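Long-range contact in DNA primase (Aquifex aeolicus, PDB 2AU3), which is an RNA polymerase that probably synthesises the short RNA primers from which DNA polymerase starts during DNA replication: residues K101-V112 / N161-N172. Numbering follows the deposited sequence.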
# COMPACT_ATOMS: atom_id res chain seq x y z
N LYS A 101 -4.74 -21.29 -13.67
CA LYS A 101 -4.30 -21.26 -12.27
C LYS A 101 -3.95 -19.83 -11.89
O LYS A 101 -4.30 -19.34 -10.81
CB LYS A 101 -3.09 -22.14 -12.08
CG LYS A 101 -2.46 -22.07 -10.69
CD LYS A 101 -2.18 -23.47 -10.15
CE LYS A 101 -0.71 -23.79 -10.22
NZ LYS A 101 -0.43 -25.27 -10.29
N ASP A 102 -3.25 -19.18 -12.80
CA ASP A 102 -2.86 -17.80 -12.70
C ASP A 102 -4.00 -16.89 -12.23
O ASP A 102 -3.87 -16.17 -11.25
CB ASP A 102 -2.34 -17.37 -14.07
CG ASP A 102 -1.71 -16.02 -14.05
OD1 ASP A 102 -1.14 -15.64 -13.01
OD2 ASP A 102 -1.71 -15.28 -15.06
N GLU A 103 -5.12 -16.93 -12.95
CA GLU A 103 -6.35 -16.25 -12.56
C GLU A 103 -6.83 -16.66 -11.15
O GLU A 103 -7.31 -15.82 -10.38
CB GLU A 103 -7.46 -16.59 -13.56
CG GLU A 103 -8.35 -15.43 -13.96
CD GLU A 103 -7.58 -14.26 -14.55
OE1 GLU A 103 -7.10 -14.38 -15.70
OE2 GLU A 103 -7.47 -13.23 -13.86
N LYS A 104 -6.72 -17.95 -10.84
CA LYS A 104 -7.21 -18.47 -9.57
C LYS A 104 -6.38 -17.95 -8.41
O LYS A 104 -6.91 -17.74 -7.33
CB LYS A 104 -7.23 -20.00 -9.54
CG LYS A 104 -8.22 -20.68 -10.49
CD LYS A 104 -8.10 -22.23 -10.38
CE LYS A 104 -6.71 -22.67 -9.83
NZ LYS A 104 -6.45 -24.15 -9.79
N VAL A 105 -5.08 -17.81 -8.62
CA VAL A 105 -4.17 -17.24 -7.61
C VAL A 105 -4.70 -15.87 -7.11
O VAL A 105 -4.92 -15.66 -5.91
CB VAL A 105 -2.72 -17.19 -8.15
CG1 VAL A 105 -1.78 -16.34 -7.25
CG2 VAL A 105 -2.16 -18.61 -8.26
N TYR A 106 -4.99 -14.97 -8.06
CA TYR A 106 -5.47 -13.63 -7.70
C TYR A 106 -6.82 -13.70 -7.02
O TYR A 106 -7.09 -12.95 -6.09
CB TYR A 106 -5.53 -12.73 -8.95
CG TYR A 106 -4.15 -12.33 -9.43
CD1 TYR A 106 -3.43 -11.31 -8.77
CD2 TYR A 106 -3.55 -12.99 -10.49
CE1 TYR A 106 -2.15 -10.94 -9.19
CE2 TYR A 106 -2.25 -12.64 -10.91
CZ TYR A 106 -1.55 -11.61 -10.26
OH TYR A 106 -0.27 -11.27 -10.66
N VAL A 107 -7.67 -14.62 -7.48
CA VAL A 107 -8.97 -14.78 -6.86
C VAL A 107 -8.81 -15.32 -5.45
O VAL A 107 -9.55 -14.91 -4.56
CB VAL A 107 -9.94 -15.64 -7.72
CG1 VAL A 107 -11.16 -16.09 -6.90
CG2 VAL A 107 -10.38 -14.86 -8.95
N ALA A 108 -7.84 -16.21 -5.25
CA ALA A 108 -7.58 -16.78 -3.92
C ALA A 108 -7.04 -15.71 -2.97
O ALA A 108 -7.48 -15.60 -1.83
CB ALA A 108 -6.58 -17.95 -4.01
N LEU A 109 -6.05 -14.97 -3.44
CA LEU A 109 -5.51 -13.85 -2.67
C LEU A 109 -6.64 -12.96 -2.18
O LEU A 109 -6.67 -12.56 -1.02
CB LEU A 109 -4.48 -13.06 -3.49
CG LEU A 109 -3.10 -13.75 -3.47
CD1 LEU A 109 -2.18 -13.23 -4.60
CD2 LEU A 109 -2.44 -13.58 -2.08
N ASP A 110 -7.59 -12.68 -3.06
CA ASP A 110 -8.67 -11.78 -2.73
C ASP A 110 -9.69 -12.39 -1.77
O ASP A 110 -10.20 -11.69 -0.87
CB ASP A 110 -9.37 -11.30 -4.00
CG ASP A 110 -10.42 -10.25 -3.71
OD1 ASP A 110 -10.04 -9.06 -3.49
OD2 ASP A 110 -11.62 -10.54 -3.58
N ARG A 111 -9.98 -13.67 -1.95
CA ARG A 111 -10.89 -14.37 -1.05
C ARG A 111 -10.29 -14.52 0.35
O ARG A 111 -11.01 -14.53 1.36
CB ARG A 111 -11.23 -15.76 -1.61
CG ARG A 111 -12.12 -16.56 -0.68
CD ARG A 111 -13.50 -15.90 -0.54
NE ARG A 111 -14.41 -16.59 0.36
CZ ARG A 111 -14.55 -16.30 1.65
NH1 ARG A 111 -13.79 -15.37 2.24
NH2 ARG A 111 -15.45 -16.97 2.36
N VAL A 112 -8.99 -14.72 0.40
CA VAL A 112 -8.30 -14.87 1.67
C VAL A 112 -8.27 -13.51 2.38
O VAL A 112 -8.44 -13.43 3.58
CB VAL A 112 -6.88 -15.45 1.46
CG1 VAL A 112 -6.02 -15.31 2.74
CG2 VAL A 112 -6.96 -16.92 1.05
N ASN A 161 -14.06 -23.12 -1.93
CA ASN A 161 -14.05 -22.23 -3.08
C ASN A 161 -13.18 -22.76 -4.21
O ASN A 161 -13.08 -22.14 -5.28
CB ASN A 161 -13.58 -20.83 -2.66
CG ASN A 161 -14.68 -20.03 -1.99
OD1 ASN A 161 -15.48 -19.36 -2.65
ND2 ASN A 161 -14.74 -20.10 -0.67
N ASP A 162 -12.54 -23.90 -3.95
CA ASP A 162 -11.74 -24.61 -4.94
C ASP A 162 -10.49 -23.80 -5.30
O ASP A 162 -10.07 -23.75 -6.45
CB ASP A 162 -12.59 -24.96 -6.19
CG ASP A 162 -11.84 -25.82 -7.17
OD1 ASP A 162 -10.95 -26.59 -6.72
OD2 ASP A 162 -12.03 -25.77 -8.41
N LEU A 163 -9.91 -23.17 -4.28
CA LEU A 163 -8.84 -22.19 -4.47
C LEU A 163 -7.56 -22.60 -3.75
O LEU A 163 -6.59 -21.86 -3.78
CB LEU A 163 -9.30 -20.82 -3.97
CG LEU A 163 -10.42 -20.11 -4.75
CD1 LEU A 163 -10.84 -18.80 -4.05
CD2 LEU A 163 -9.99 -19.83 -6.16
N LEU A 164 -7.55 -23.77 -3.10
CA LEU A 164 -6.40 -24.18 -2.28
C LEU A 164 -5.12 -24.35 -3.09
O LEU A 164 -4.06 -23.83 -2.75
CB LEU A 164 -6.71 -25.47 -1.55
CG LEU A 164 -5.60 -26.00 -0.63
CD1 LEU A 164 -5.15 -24.90 0.39
CD2 LEU A 164 -6.08 -27.24 0.10
N GLU A 165 -5.24 -25.07 -4.18
CA GLU A 165 -4.08 -25.37 -5.01
C GLU A 165 -3.50 -24.09 -5.63
O GLU A 165 -2.29 -23.86 -5.60
CB GLU A 165 -4.45 -26.39 -6.09
CG GLU A 165 -4.87 -27.74 -5.54
CD GLU A 165 -6.34 -27.81 -5.14
OE1 GLU A 165 -7.07 -26.80 -5.29
OE2 GLU A 165 -6.77 -28.90 -4.67
N ALA A 166 -4.36 -23.21 -6.13
CA ALA A 166 -3.90 -21.89 -6.56
C ALA A 166 -3.22 -21.14 -5.42
O ALA A 166 -2.16 -20.55 -5.62
CB ALA A 166 -5.03 -21.08 -7.11
N TYR A 167 -3.84 -21.14 -4.24
CA TYR A 167 -3.30 -20.35 -3.13
C TYR A 167 -1.91 -20.82 -2.72
O TYR A 167 -1.08 -20.02 -2.29
CB TYR A 167 -4.25 -20.31 -1.92
CG TYR A 167 -3.86 -19.22 -0.92
CD1 TYR A 167 -3.88 -17.87 -1.30
CD2 TYR A 167 -3.41 -19.53 0.36
CE1 TYR A 167 -3.50 -16.85 -0.42
CE2 TYR A 167 -3.01 -18.51 1.26
CZ TYR A 167 -3.07 -17.16 0.84
OH TYR A 167 -2.71 -16.14 1.69
N LEU A 168 -1.66 -22.13 -2.86
CA LEU A 168 -0.38 -22.75 -2.49
C LEU A 168 0.78 -22.19 -3.29
O LEU A 168 1.89 -22.13 -2.79
CB LEU A 168 -0.45 -24.29 -2.66
CG LEU A 168 -1.24 -25.06 -1.59
CD1 LEU A 168 -1.56 -26.52 -2.01
CD2 LEU A 168 -0.53 -25.03 -0.21
N GLU A 169 0.52 -21.77 -4.53
CA GLU A 169 1.51 -21.07 -5.32
C GLU A 169 2.00 -19.73 -4.71
O GLU A 169 3.03 -19.21 -5.14
CB GLU A 169 1.00 -20.81 -6.75
CG GLU A 169 0.79 -22.07 -7.59
CD GLU A 169 2.10 -22.71 -8.05
OE1 GLU A 169 3.11 -21.98 -8.21
OE2 GLU A 169 2.12 -23.95 -8.24
N THR A 170 1.27 -19.18 -3.74
CA THR A 170 1.69 -17.91 -3.10
C THR A 170 2.72 -18.11 -2.00
O THR A 170 3.41 -17.16 -1.61
CB THR A 170 0.51 -17.13 -2.51
OG1 THR A 170 -0.12 -17.91 -1.48
CG2 THR A 170 -0.59 -16.88 -3.55
N LYS A 171 2.79 -19.34 -1.48
CA LYS A 171 3.62 -19.69 -0.32
C LYS A 171 3.17 -19.01 0.99
O LYS A 171 3.95 -18.90 1.95
CB LYS A 171 5.12 -19.46 -0.59
CG LYS A 171 5.66 -20.33 -1.72
CD LYS A 171 6.01 -19.49 -2.92
CE LYS A 171 7.46 -19.67 -3.32
NZ LYS A 171 8.17 -18.37 -3.22
N ASN A 172 1.92 -18.57 1.02
CA ASN A 172 1.34 -18.00 2.22
C ASN A 172 0.79 -19.07 3.13
O ASN A 172 0.23 -18.78 4.19
CB ASN A 172 0.25 -16.98 1.88
CG ASN A 172 0.81 -15.74 1.23
OD1 ASN A 172 1.87 -15.26 1.61
ND2 ASN A 172 0.12 -15.24 0.23
O HOH W 1 -7.30 -24.00 -6.82
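V112 and A108 meet Y167 where helix 101-112 crosses the short helix 164-168 at nearly a right angle, their axes 8.0 Å apart. A108 lies against L163, and A166 against K104 and V105; the methyl groups of the two alanines let the helices approach. Branched V112 offers methyls to the aromatic ring in a CH-pi contact, its CG2 lying 3.9 Å from the centroid of the Y167 ring, over one face. On the opposite face, T170 OG1 sits above the ring centre, while L109 CD2 meets the ring edge. Y167 carries its CG anti to the backbone N (chi1 -166°), which sends the ring along helix 101-112 to V112. With alanine here instead of tyrosine, V112 and L109 would probably lose the ring they pack on, and N172, its OD1 still bonded to S219, the weak ND2 bond to the phenol oxygen.

Aliphatic packing continues with L163, the N-cap residue of helix 164-168, whose long branches spread over A108, V107 and the CB of R111. V105 CG2 lies 4.0 Å from A166 CB, and T170 CG2 meets L109 tip to tip.

Polar links lie towards the start of helix 101-112, where lysines can pack their aliphatic parts and still reach acceptors. K101 NZ forms a long salt bridge with E169 OE2 (3.5 Å). K104 packs its CB and CE on A166 CB, and its chain, bent at chi3, brings NZ to a water that also bonds to D162 O, E165 OE1 and A166 N.

With L158 and F203 also touching V112 and Y167, this is near-orthogonal helix-helix packing in a hydrophobic core, setting helix 101-122 against helix 164-168 of the catalytic core's N-terminal domain.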